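Local atomic coordinates of type III secretion system effector protein ExoU (Pseudomonas fluorescens, PDB entry 4QMK), a protein that probably acts as a patatin-like phospholipase A2 delivered by a type III secretion system and directed to the plasma membrane by binding phosphatidylinositol 4,5-bisphosphate. Residues G43-S48 and V59-P64; S325-D330 and E434-P439; D139-W144 and I270-L275; N165-L170 and N263-M268. One frame throughout, in Å; residues are numbered along the deposited sequence.

Contact 1. Residues G43-S48 and V59-P64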
loop_
_atom_site.group_PDB
_atom_site.type_symbol
_atom_site.label_atom_id
_atom_site.label_comp_id
_atom_site.label_asym_id
_atom_site.label_seq_id
_atom_site.Cartn_x
_atom_site.Cartn_y
_atom_site.Cartn_z
ATOM N N GLY A 43 32.348 -29.259 12.672
ATOM C CA GLY A 43 31.801 -28.213 11.813
ATOM C C GLY A 43 32.425 -26.813 11.825
ATOM O O GLY A 43 33.458 -26.554 12.449
ATOM N N GLU A 44 31.747 -25.899 11.144
ATOM C CA GLU A 44 32.245 -24.535 10.935
ATOM C C GLU A 44 32.185 -23.667 12.194
ATOM O O GLU A 44 32.699 -22.540 12.205
ATOM C CB GLU A 44 31.472 -23.849 9.794
ATOM C CG GLU A 44 30.037 -23.515 10.131
ATOM C CD GLU A 44 29.319 -22.766 9.022
ATOM O OE1 GLU A 44 29.855 -22.627 7.881
ATOM O OE2 GLU A 44 28.199 -22.302 9.317
ATOM N N ARG A 45 31.529 -24.176 13.236
ATOM C CA ARG A 45 31.523 -23.516 14.521
ATOM C C ARG A 45 32.428 -24.211 15.498
ATOM O O ARG A 45 32.513 -23.810 16.688
ATOM C CB ARG A 45 30.107 -23.379 14.995
ATOM C CG ARG A 45 29.383 -22.447 14.006
ATOM C CD ARG A 45 28.132 -21.871 14.535
ATOM N NE ARG A 45 28.396 -21.299 15.826
ATOM C CZ ARG A 45 27.471 -20.682 16.531
ATOM N NH1 ARG A 45 26.281 -20.492 15.977
ATOM N NH2 ARG A 45 27.740 -20.220 17.753
ATOM N N ASN A 46 33.152 -25.208 14.968
ATOM C CA ASN A 46 34.083 -25.975 15.728
ATOM C C ASN A 46 33.453 -26.378 17.057
ATOM O O ASN A 46 34.009 -26.112 18.107
ATOM C CB ASN A 46 35.311 -25.158 15.984
ATOM C CG ASN A 46 35.987 -24.701 14.713
ATOM O OD1 ASN A 46 36.764 -25.439 14.119
ATOM N ND2 ASN A 46 35.753 -23.470 14.329
ATOM N N LEU A 47 32.293 -27.013 17.000
ATOM C CA LEU A 47 31.565 -27.281 18.180
ATOM C C LEU A 47 32.182 -28.414 18.961
ATOM O O LEU A 47 32.407 -29.479 18.389
ATOM C CB LEU A 47 30.148 -27.663 17.818
ATOM C CG LEU A 47 29.307 -28.193 18.978
ATOM C CD1 LEU A 47 28.964 -27.039 19.888
ATOM C CD2 LEU A 47 28.039 -28.806 18.432
ATOM N N SER A 48 32.410 -28.197 20.262
ATOM C CA SER A 48 32.901 -29.226 21.144
ATOM C C SER A 48 32.029 -29.295 22.399
ATOM O O SER A 48 31.501 -28.281 22.871
ATOM C CB SER A 48 34.324 -28.942 21.577
ATOM O OG SER A 48 35.254 -28.962 20.501
ATOM N N VAL A 59 29.850 -26.549 26.447
ATOM C CA VAL A 59 29.869 -26.463 25.009
ATOM C C VAL A 59 30.760 -25.313 24.588
ATOM O O VAL A 59 30.605 -24.232 25.060
ATOM C CB VAL A 59 28.476 -26.166 24.467
ATOM C CG1 VAL A 59 28.506 -26.075 22.955
ATOM C CG2 VAL A 59 27.476 -27.233 24.925
ATOM N N VAL A 60 31.673 -25.559 23.658
ATOM C CA VAL A 60 32.551 -24.526 23.184
ATOM C C VAL A 60 32.346 -24.363 21.694
ATOM O O VAL A 60 32.258 -25.344 20.934
ATOM C CB VAL A 60 34.013 -24.880 23.483
ATOM C CG1 VAL A 60 34.946 -23.798 23.014
ATOM C CG2 VAL A 60 34.201 -25.053 24.993
ATOM N N VAL A 61 32.237 -23.115 21.280
ATOM C CA VAL A 61 32.048 -22.789 19.902
ATOM C C VAL A 61 32.774 -21.559 19.454
ATOM O O VAL A 61 33.241 -20.784 20.234
ATOM C CB VAL A 61 30.590 -22.559 19.552
ATOM C CG1 VAL A 61 29.822 -23.845 19.717
ATOM C CG2 VAL A 61 30.009 -21.448 20.373
ATOM N N SER A 62 32.889 -21.446 18.144
ATOM C CA SER A 62 33.499 -20.340 17.460
ATOM C C SER A 62 32.333 -19.643 16.798
ATOM O O SER A 62 31.258 -20.234 16.671
ATOM C CB SER A 62 34.445 -20.886 16.386
ATOM O OG SER A 62 33.682 -21.497 15.354
ATOM N N PRO A 63 32.519 -18.394 16.366
ATOM C CA PRO A 63 31.502 -17.648 15.665
ATOM C C PRO A 63 31.117 -18.260 14.319
ATOM O O PRO A 63 31.980 -18.871 13.676
ATOM C CB PRO A 63 32.186 -16.303 15.390
ATOM C CG PRO A 63 33.224 -16.225 16.407
ATOM C CD PRO A 63 33.743 -17.620 16.484
ATOM N N PRO A 64 29.844 -18.094 13.900
ATOM C CA PRO A 64 29.428 -18.469 12.561
ATOM C C PRO A 64 29.974 -17.452 11.583
ATOM O O PRO A 64 30.425 -16.368 12.004
ATOM C CB PRO A 64 27.912 -18.325 12.573
ATOM C CG PRO A 64 27.551 -17.512 13.765
ATOM C CD PRO A 64 28.736 -17.543 14.710
#
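Leu47 and Val61 lie side by side in an antiparallel beta hairpin, the pairing of strands 47-51 and 57-61, and with Val59 they form its tightly packed side. Leu47 CD1 does the touching, meeting Val59 CG1 at 3.2 Å and Val61 CG1 at 3.3 Å. CG stands anti to the backbone N (chi1 171°), and chi2 of 73° then sets CD1 between the two valines. Met452 and Val456 of helix 450-461 also pack on the same leucine. Ser48 and Val60 make the hydrogen-bonded pair of the ladder, with Ser48 N to Val60 O at 2.9 Å and Val60 N to Ser48 O at 2.8 Å.

Beyond Leu47 come a G1 beta bulge at Asn46 and Leu47 and a type I turn from Gly43 to Asn46. Here the contact is more polar: Glu44 is exposed, Arg45 and Asn46 partly so, but Ser62 is buried. Ser62 N bonds Arg45 O at 2.8 Å. Arg45 NE bonds Ser62 O at 3.2 Å, tilted out of the guanidinium plane, while Pro64 CD sits over the centre of one guanidinium face. NH2 meets Val61 CG2 near that plane, and NH1 makes a weak bond to Leu327 O. Ser62 OG, placed between its backbone N and carbonyl carbon (chi1 69°), accepts Asn46 ND2 in the amide plane at 3.0 Å.

Contact 2. Residues S325-D330 and E434-P439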
loop_
_atom_site.group_PDB
_atom_site.type_symbol
_atom_site.label_atom_id
_atom_site.label_comp_id
_atom_site.label_asym_id
_atom_site.label_seq_id
_atom_site.Cartn_x
_atom_site.Cartn_y
_atom_site.Cartn_z
ATOM N N SER A 325 18.376 -19.136 22.957
ATOM C CA SER A 325 19.608 -19.848 23.198
ATOM C C SER A 325 20.870 -19.020 23.061
ATOM O O SER A 325 20.995 -18.229 22.144
ATOM C CB SER A 325 19.742 -21.002 22.228
ATOM O OG SER A 325 21.008 -21.597 22.419
ATOM N N PRO A 326 21.860 -19.308 23.905
ATOM C CA PRO A 326 23.101 -18.630 23.731
ATOM C C PRO A 326 23.949 -19.182 22.559
ATOM O O PRO A 326 24.938 -18.564 22.183
ATOM C CB PRO A 326 23.795 -18.835 25.084
ATOM C CG PRO A 326 23.210 -20.079 25.658
ATOM C CD PRO A 326 21.883 -20.271 25.030
ATOM N N LEU A 327 23.600 -20.350 22.023
ATOM C CA LEU A 327 24.345 -20.953 20.894
ATOM C C LEU A 327 23.759 -20.535 19.576
ATOM O O LEU A 327 24.332 -20.809 18.534
ATOM C CB LEU A 327 24.328 -22.468 20.962
ATOM C CG LEU A 327 24.699 -23.088 22.297
ATOM C CD1 LEU A 327 24.457 -24.580 22.248
ATOM C CD2 LEU A 327 26.136 -22.809 22.601
ATOM N N GLY A 328 22.592 -19.921 19.612
ATOM C CA GLY A 328 21.976 -19.369 18.405
ATOM C C GLY A 328 22.326 -17.881 18.300
ATOM O O GLY A 328 21.586 -17.023 18.795
ATOM N N LYS A 329 23.468 -17.567 17.698
ATOM C CA LYS A 329 23.920 -16.184 17.610
ATOM C C LYS A 329 24.311 -15.833 16.210
ATOM O O LYS A 329 25.075 -16.543 15.593
ATOM C CB LYS A 329 25.111 -15.951 18.531
ATOM C CG LYS A 329 24.730 -15.724 19.987
ATOM C CD LYS A 329 25.958 -15.487 20.867
ATOM C CE LYS A 329 25.576 -15.371 22.345
ATOM N NZ LYS A 329 26.751 -15.432 23.269
ATOM N N ASP A 330 23.797 -14.716 15.716
ATOM C CA ASP A 330 24.129 -14.266 14.385
ATOM C C ASP A 330 25.439 -13.504 14.364
ATOM O O ASP A 330 25.821 -12.869 15.322
ATOM C CB ASP A 330 23.023 -13.377 13.835
ATOM C CG ASP A 330 21.797 -14.162 13.443
ATOM O OD1 ASP A 330 21.882 -14.927 12.433
ATOM O OD2 ASP A 330 20.754 -13.990 14.133
ATOM N N GLU A 434 34.168 -19.500 22.541
ATOM C CA GLU A 434 33.330 -19.104 23.628
ATOM C C GLU A 434 32.823 -20.386 24.282
ATOM O O GLU A 434 32.560 -21.367 23.584
ATOM C CB GLU A 434 32.228 -18.259 23.050
ATOM C CG GLU A 434 31.361 -17.516 24.034
ATOM C CD GLU A 434 30.292 -16.710 23.303
ATOM O OE1 GLU A 434 29.551 -17.310 22.447
ATOM O OE2 GLU A 434 30.213 -15.483 23.578
ATOM N N ARG A 435 32.727 -20.383 25.611
ATOM C CA ARG A 435 32.245 -21.534 26.352
ATOM C C ARG A 435 30.902 -21.269 27.038
ATOM O O ARG A 435 30.682 -20.215 27.625
ATOM C CB ARG A 435 33.269 -21.913 27.405
ATOM C CG ARG A 435 32.806 -22.973 28.409
ATOM C CD ARG A 435 33.968 -23.658 29.125
ATOM N NE ARG A 435 34.964 -22.656 29.468
ATOM C CZ ARG A 435 36.254 -22.694 29.152
ATOM N NH1 ARG A 435 36.827 -23.753 28.609
ATOM N NH2 ARG A 435 36.993 -21.677 29.497
ATOM N N HIS A 436 29.992 -22.225 26.946
ATOM C CA HIS A 436 28.675 -22.089 27.549
ATOM C C HIS A 436 28.448 -23.293 28.387
ATOM O O HIS A 436 28.614 -24.376 27.909
ATOM C CB HIS A 436 27.615 -22.022 26.468
ATOM C CG HIS A 436 27.750 -20.848 25.566
ATOM N ND1 HIS A 436 27.541 -19.560 26.003
ATOM C CD2 HIS A 436 28.089 -20.751 24.271
ATOM C CE1 HIS A 436 27.745 -18.715 25.008
ATOM N NE2 HIS A 436 28.073 -19.413 23.942
ATOM N N GLU A 437 28.059 -23.115 29.634
ATOM C CA GLU A 437 27.896 -24.234 30.549
ATOM C C GLU A 437 26.426 -24.530 30.737
ATOM O O GLU A 437 25.600 -23.630 30.673
ATOM C CB GLU A 437 28.510 -23.903 31.888
ATOM C CG GLU A 437 29.840 -23.159 31.817
ATOM C CD GLU A 437 30.482 -22.969 33.182
ATOM O OE1 GLU A 437 30.637 -21.803 33.614
ATOM O OE2 GLU A 437 30.783 -23.988 33.834
ATOM N N PHE A 438 26.110 -25.789 31.004
ATOM C CA PHE A 438 24.729 -26.241 31.186
ATOM C C PHE A 438 24.700 -27.296 32.277
ATOM O O PHE A 438 25.631 -28.051 32.441
ATOM C CB PHE A 438 24.192 -26.866 29.887
ATOM C CG PHE A 438 24.194 -25.923 28.702
ATOM C CD1 PHE A 438 25.293 -25.803 27.870
ATOM C CD2 PHE A 438 23.072 -25.194 28.398
ATOM C CE1 PHE A 438 25.271 -24.920 26.794
ATOM C CE2 PHE A 438 23.041 -24.312 27.339
ATOM C CZ PHE A 438 24.135 -24.177 26.540
ATOM N N PRO A 439 23.613 -27.361 33.031
ATOM C CA PRO A 439 23.476 -28.369 34.088
ATOM C C PRO A 439 23.525 -29.761 33.570
ATOM O O PRO A 439 23.850 -30.663 34.319
ATOM C CB PRO A 439 22.079 -28.118 34.626
ATOM C CG PRO A 439 21.847 -26.669 34.402
ATOM C CD PRO A 439 22.550 -26.333 33.104
#
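The outermost strand 434-438 of the small four-stranded antiparallel sheet presents His436 to the loop 325-330, where Pro326 and Leu327 receive its ring. Pro326 supplies a CH-pi contact: its CB stands over one face, offset toward the rim, 4.2 Å from the centroid of the His436 ring. Leu327 slides past the histidine in the opposite direction and brings CD2 to within 3.3 Å of His436 CD2. In the histidine CG stands anti to the carbonyl carbon (chi1 -62°), and chi2 of -68° turns the ring; NE2 donates to Glu434 OE1 at 3.0 Å, entering from above the carboxylate plane.

The same carboxylate forms a long, weak salt bridge with Lys329, whose NZ is 3.5 Å from Glu434 OE1. This lysine is poorly ordered, yet its NZ lies near the plane of the imidazole, at the ring edge. The carboxylate would be expected to favour a protonated histidine. Farther along, Phe438 CZ touches Pro326 CG and Leu327 CD1, both at 4.3 Å.

Within the loop, Ser325 OG accepts from Leu327 N at 2.9 Å and also bonds Ala447 O. Glu434, His436 and Phe438 lie on one face of the outermost strand, the alternation usual in a beta strand, and the loop with its ST turn packs on that face.

Contact 3. Residues D139-W144 and I270-L275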
loop_
_atom_site.group_PDB
_atom_site.type_symbol
_atom_site.label_atom_id
_atom_site.label_comp_id
_atom_site.label_asym_id
_atom_site.label_seq_id
_atom_site.Cartn_x
_atom_site.Cartn_y
_atom_site.Cartn_z
ATOM N N ASP A 139 19.219 18.553 -8.488
ATOM C CA ASP A 139 18.267 17.436 -8.393
ATOM C C ASP A 139 17.065 17.729 -7.458
ATOM O O ASP A 139 17.246 17.916 -6.250
ATOM C CB ASP A 139 18.981 16.190 -7.902
ATOM C CG ASP A 139 18.007 15.105 -7.452
ATOM O OD1 ASP A 139 17.023 14.864 -8.197
ATOM O OD2 ASP A 139 18.226 14.507 -6.361
ATOM N N PRO A 140 15.827 17.680 -8.001
ATOM C CA PRO A 140 14.642 18.133 -7.230
ATOM C C PRO A 140 14.293 17.356 -5.946
ATOM O O PRO A 140 13.999 17.978 -4.932
ATOM C CB PRO A 140 13.489 18.045 -8.252
ATOM C CG PRO A 140 14.142 17.860 -9.588
ATOM C CD PRO A 140 15.445 17.171 -9.331
ATOM N N VAL A 141 14.344 16.027 -5.983
ATOM C CA VAL A 141 14.009 15.230 -4.815
ATOM C C VAL A 141 14.892 15.589 -3.635
ATOM O O VAL A 141 14.409 15.830 -2.535
ATOM C CB VAL A 141 14.103 13.721 -5.097
ATOM C CG1 VAL A 141 13.993 12.921 -3.794
ATOM C CG2 VAL A 141 13.010 13.315 -6.072
ATOM N N THR A 142 16.187 15.602 -3.860
ATOM C CA THR A 142 17.111 15.990 -2.823
ATOM C C THR A 142 16.769 17.369 -2.312
ATOM O O THR A 142 16.680 17.593 -1.118
ATOM C CB THR A 142 18.570 16.058 -3.352
ATOM O OG1 THR A 142 18.978 14.774 -3.864
ATOM C CG2 THR A 142 19.540 16.520 -2.227
ATOM N N ALA A 143 16.581 18.289 -3.237
ATOM C CA ALA A 143 16.317 19.651 -2.894
ATOM C C ALA A 143 15.090 19.721 -2.032
ATOM O O ALA A 143 15.066 20.403 -1.022
ATOM C CB ALA A 143 16.124 20.472 -4.158
ATOM N N TRP A 144 14.051 19.027 -2.447
ATOM C CA TRP A 144 12.826 19.036 -1.687
ATOM C C TRP A 144 13.044 18.586 -0.245
ATOM O O TRP A 144 12.423 19.128 0.685
ATOM C CB TRP A 144 11.788 18.149 -2.341
ATOM C CG TRP A 144 10.526 18.135 -1.600
ATOM C CD1 TRP A 144 9.523 19.041 -1.690
ATOM C CD2 TRP A 144 10.113 17.163 -0.650
ATOM N NE1 TRP A 144 8.489 18.699 -0.838
ATOM C CE2 TRP A 144 8.829 17.543 -0.190
ATOM C CE3 TRP A 144 10.689 16.005 -0.157
ATOM C CZ2 TRP A 144 8.112 16.801 0.747
ATOM C CZ3 TRP A 144 9.980 15.263 0.799
ATOM C CH2 TRP A 144 8.707 15.673 1.241
ATOM N N ILE A 270 14.066 0.401 -4.756
ATOM C CA ILE A 270 15.303 0.486 -3.968
ATOM C C ILE A 270 16.192 1.637 -4.369
ATOM O O ILE A 270 16.903 2.204 -3.534
ATOM C CB ILE A 270 16.072 -0.839 -3.931
ATOM C CG1 ILE A 270 16.612 -1.240 -5.291
ATOM C CG2 ILE A 270 15.138 -1.965 -3.466
ATOM C CD1 ILE A 270 17.366 -2.564 -5.253
ATOM N N GLY A 271 16.147 2.004 -5.645
ATOM C CA GLY A 271 16.969 3.102 -6.156
ATOM C C GLY A 271 16.567 4.404 -5.526
ATOM O O GLY A 271 17.404 5.164 -5.020
ATOM N N ARG A 272 15.269 4.624 -5.523
ATOM C CA ARG A 272 14.683 5.811 -4.931
ATOM C C ARG A 272 15.026 5.843 -3.424
ATOM O O ARG A 272 15.400 6.902 -2.900
ATOM C CB ARG A 272 13.174 5.808 -5.234
ATOM C CG ARG A 272 12.314 6.952 -4.700
ATOM C CD ARG A 272 12.927 8.334 -4.843
ATOM N NE ARG A 272 13.051 8.760 -6.225
ATOM C CZ ARG A 272 12.134 9.433 -6.912
ATOM N NH1 ARG A 272 10.975 9.782 -6.384
ATOM N NH2 ARG A 272 12.403 9.750 -8.159
ATOM N N ALA A 273 14.951 4.682 -2.746
ATOM C CA ALA A 273 15.259 4.579 -1.327
ATOM C C ALA A 273 16.668 5.007 -1.042
ATOM O O ALA A 273 16.938 5.651 -0.013
ATOM C CB ALA A 273 15.119 3.145 -0.860
ATOM N N ALA A 274 17.572 4.566 -1.915
ATOM C CA ALA A 274 18.994 4.842 -1.784
ATOM C C ALA A 274 19.306 6.305 -2.053
ATOM O O ALA A 274 20.208 6.876 -1.442
ATOM C CB ALA A 274 19.782 3.977 -2.762
ATOM N N LEU A 275 18.587 6.908 -2.988
ATOM C CA LEU A 275 18.788 8.298 -3.274
ATOM C C LEU A 275 18.400 9.113 -2.043
ATOM O O LEU A 275 19.112 10.054 -1.658
ATOM C CB LEU A 275 17.930 8.717 -4.463
ATOM C CG LEU A 275 17.865 10.217 -4.785
ATOM C CD1 LEU A 275 19.174 10.685 -5.416
ATOM C CD2 LEU A 275 16.722 10.443 -5.766
#
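Val141 and Leu275 make the apolar link between helices 140-157 and 270-278, whose segments cross at -46° with axes 11.5 Å apart at closest approach. Val141 CG1 meets Leu275 CD2 at 4.2 Å, and the spacing of the axes leaves the two side chains to span the gap by their methyl groups. Leu275 sends its other branch to the start of the first helix, where CD1 faces Asp139 OD2 tip to tip at 4.0 Å.

A second kind of packing sets a methyl against a flat cation. Val141 CG2 stands 4.0 Å above one face of the Arg272 guanidinium, offset toward the rim and about equally near CZ and NH1. The arginine reaches this place through a chain bent at chi2 and chi3, and its N-H groups point to other partners: NE to Glu185 in a salt bridge and NH1 to Leu174 O.

Side-chain hydrogen bonds occur within the first segment. Thr142 OG1 donates to Asp139 OD2 at 2.6 Å, on the anti side of the carboxylate, and Thr142 N adds a weak bond to the same oxygen. Beyond the contact, Trp144 NE1 bonds Ser158 OG of the second subunit. No hydrogen bond joins the two segments, so they meet by van der Waals contact, through methyl groups set against methyls, a carboxylate oxygen and a guanidinium face, while each side settles its polar groups separately.

Contact 4. Residues N165-L170 and N263-M268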
loop_
_atom_site.group_PDB
_atom_site.type_symbol
_atom_site.label_atom_id
_atom_site.label_comp_id
_atom_site.label_asym_id
_atom_site.label_seq_id
_atom_site.Cartn_x
_atom_site.Cartn_y
_atom_site.Cartn_z
ATOM N N ASN A 165 7.344 4.505 10.588
ATOM C CA ASN A 165 8.625 5.208 10.359
ATOM C C ASN A 165 8.384 6.333 9.365
ATOM O O ASN A 165 7.510 6.250 8.525
ATOM C CB ASN A 165 9.704 4.262 9.806
ATOM C CG ASN A 165 11.108 4.956 9.631
ATOM O OD1 ASN A 165 11.481 5.405 8.519
ATOM N ND2 ASN A 165 11.884 4.992 10.700
ATOM N N ILE A 166 9.126 7.404 9.486
ATOM C CA ILE A 166 8.991 8.495 8.540
ATOM C C ILE A 166 9.230 8.032 7.093
ATOM O O ILE A 166 8.740 8.643 6.169
ATOM C CB ILE A 166 9.884 9.663 8.929
ATOM C CG1 ILE A 166 9.516 10.886 8.151
ATOM C CG2 ILE A 166 11.340 9.362 8.731
ATOM C CD1 ILE A 166 10.100 12.093 8.844
ATOM N N SER A 167 9.925 6.921 6.890
ATOM C CA SER A 167 9.963 6.321 5.555
ATOM C C SER A 167 8.585 6.121 4.922
ATOM O O SER A 167 8.419 6.234 3.710
ATOM C CB SER A 167 10.629 4.956 5.610
ATOM O OG SER A 167 10.049 4.080 6.561
ATOM N N GLN A 168 7.587 5.814 5.724
ATOM C CA GLN A 168 6.244 5.599 5.188
ATOM C C GLN A 168 5.636 6.852 4.581
ATOM O O GLN A 168 5.008 6.816 3.525
ATOM C CB GLN A 168 5.378 4.929 6.237
ATOM C CG GLN A 168 5.768 3.460 6.341
ATOM C CD GLN A 168 5.362 2.796 7.616
ATOM O OE1 GLN A 168 5.123 3.442 8.627
ATOM N NE2 GLN A 168 5.325 1.493 7.591
ATOM N N LEU A 169 5.878 7.975 5.211
ATOM C CA LEU A 169 5.480 9.238 4.640
ATOM C C LEU A 169 6.208 9.547 3.352
ATOM O O LEU A 169 5.595 9.982 2.421
ATOM C CB LEU A 169 5.786 10.365 5.584
ATOM C CG LEU A 169 4.612 11.098 6.187
ATOM C CD1 LEU A 169 5.129 12.398 6.793
ATOM C CD2 LEU A 169 3.585 11.407 5.104
ATOM N N LEU A 170 7.526 9.336 3.323
ATOM C CA LEU A 170 8.355 9.686 2.175
ATOM C C LEU A 170 8.001 8.844 0.998
ATOM O O LEU A 170 7.947 9.332 -0.147
ATOM C CB LEU A 170 9.837 9.525 2.515
ATOM C CG LEU A 170 10.278 10.434 3.647
ATOM C CD1 LEU A 170 11.721 10.197 4.001
ATOM C CD2 LEU A 170 10.085 11.860 3.275
ATOM N N ASN A 263 9.772 -4.922 5.428
ATOM C CA ASN A 263 8.718 -4.839 6.420
ATOM C C ASN A 263 7.981 -3.482 6.466
ATOM O O ASN A 263 6.748 -3.451 6.535
ATOM C CB ASN A 263 9.267 -5.274 7.779
ATOM C CG ASN A 263 9.544 -6.785 7.838
ATOM O OD1 ASN A 263 9.395 -7.511 6.833
ATOM N ND2 ASN A 263 9.958 -7.263 9.008
ATOM N N LEU A 264 8.700 -2.367 6.365
ATOM C CA LEU A 264 8.058 -1.039 6.413
ATOM C C LEU A 264 7.632 -0.477 5.066
ATOM O O LEU A 264 6.662 0.301 4.988
ATOM C CB LEU A 264 9.026 -0.031 7.030
ATOM C CG LEU A 264 9.364 -0.101 8.514
ATOM C CD1 LEU A 264 10.770 0.414 8.782
ATOM C CD2 LEU A 264 8.333 0.690 9.306
ATOM N N THR A 265 8.394 -0.810 4.015
ATOM C CA THR A 265 8.228 -0.200 2.675
ATOM C C THR A 265 8.448 -1.263 1.592
ATOM O O THR A 265 9.241 -1.072 0.676
ATOM C CB THR A 265 9.249 0.933 2.474
ATOM O OG1 THR A 265 10.596 0.397 2.398
ATOM C CG2 THR A 265 9.190 1.871 3.619
ATOM N N PRO A 266 7.681 -2.362 1.673
ATOM C CA PRO A 266 7.832 -3.475 0.781
ATOM C C PRO A 266 7.796 -3.115 -0.688
ATOM O O PRO A 266 8.620 -3.624 -1.463
ATOM C CB PRO A 266 6.651 -4.371 1.129
ATOM C CG PRO A 266 5.636 -3.485 1.759
ATOM C CD PRO A 266 6.461 -2.483 2.503
ATOM N N ASP A 267 6.855 -2.267 -1.089
ATOM C CA ASP A 267 6.680 -1.963 -2.498
ATOM C C ASP A 267 7.508 -0.765 -2.987
ATOM O O ASP A 267 7.265 -0.231 -4.056
ATOM C CB ASP A 267 5.202 -1.743 -2.785
ATOM C CG ASP A 267 4.335 -2.970 -2.432
ATOM O OD1 ASP A 267 4.808 -4.146 -2.546
ATOM O OD2 ASP A 267 3.154 -2.737 -2.051
ATOM N N MET A 268 8.488 -0.341 -2.225
ATOM C CA MET A 268 9.262 0.793 -2.656
ATOM C C MET A 268 10.450 0.408 -3.485
ATOM O O MET A 268 11.104 -0.578 -3.199
ATOM C CB MET A 268 9.798 1.577 -1.477
ATOM C CG MET A 268 10.243 2.943 -1.948
ATOM S SD MET A 268 11.002 3.802 -0.659
ATOM C CE MET A 268 11.058 5.464 -1.333
#
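Leu264 meets Gln168 first, through both its backbone and its side chain. Its carbonyl O accepts Gln168 NE2 at 3.2 Å, in the carbonyl plane and on a lone pair, with an N-H...O angle of 159°. The leucine side chain crosses that of the glutamine at about a right angle, and CD2 lies 3.6 Å from Gln168 NE2 and 3.9 Å from Asn165 CB. The glutamine serves the helix as well, because its OE1 takes a weak bond from Asn165 N while Asn165 OD1 accepts Ser167 N at 2.7 Å: a capping box at the start of helix 166-173.

Thr265 follows with its methyl, CG2 standing anti to the carbonyl carbon and 3.8 Å from Ser167 OG. Its hydroxyl is engaged with Asn261 O. A type I turn then runs from Thr265 to Met268, closed by Met268 N to Thr265 O at 3.1 Å.

The loop thus leads from strand 254-260 to helix 270-278 against the capped end of helix 166-173. That end is also tied to the strand, where Asn165 bonds Leu257 and Val259, while Phe227 of helix 227-236 touches Thr265 and Met268.

The four contacts fall into two pairs on opposite sides of the chain's centre. Contacts 1 and 2 have centres 10 Å apart and share the four-stranded antiparallel sheet, where backbone bonds join neighbouring strands 57-61 and 434-438; residues far apart in sequence thus complete one sheet. Contacts 3 and 4, 14 Å between centres, lie within the patatin-like phospholipase region and touch through Met268 on Ala273 and Trp144 on Leu170. Contact 1 closes first along the chain; contact 3 then spans contact 4, and contact 2 follows. About 44 Å separates the centres of contacts 1 and 3: one pair belongs to the small sheet and its flanking loop, the other joins phospholipase helices and a loop.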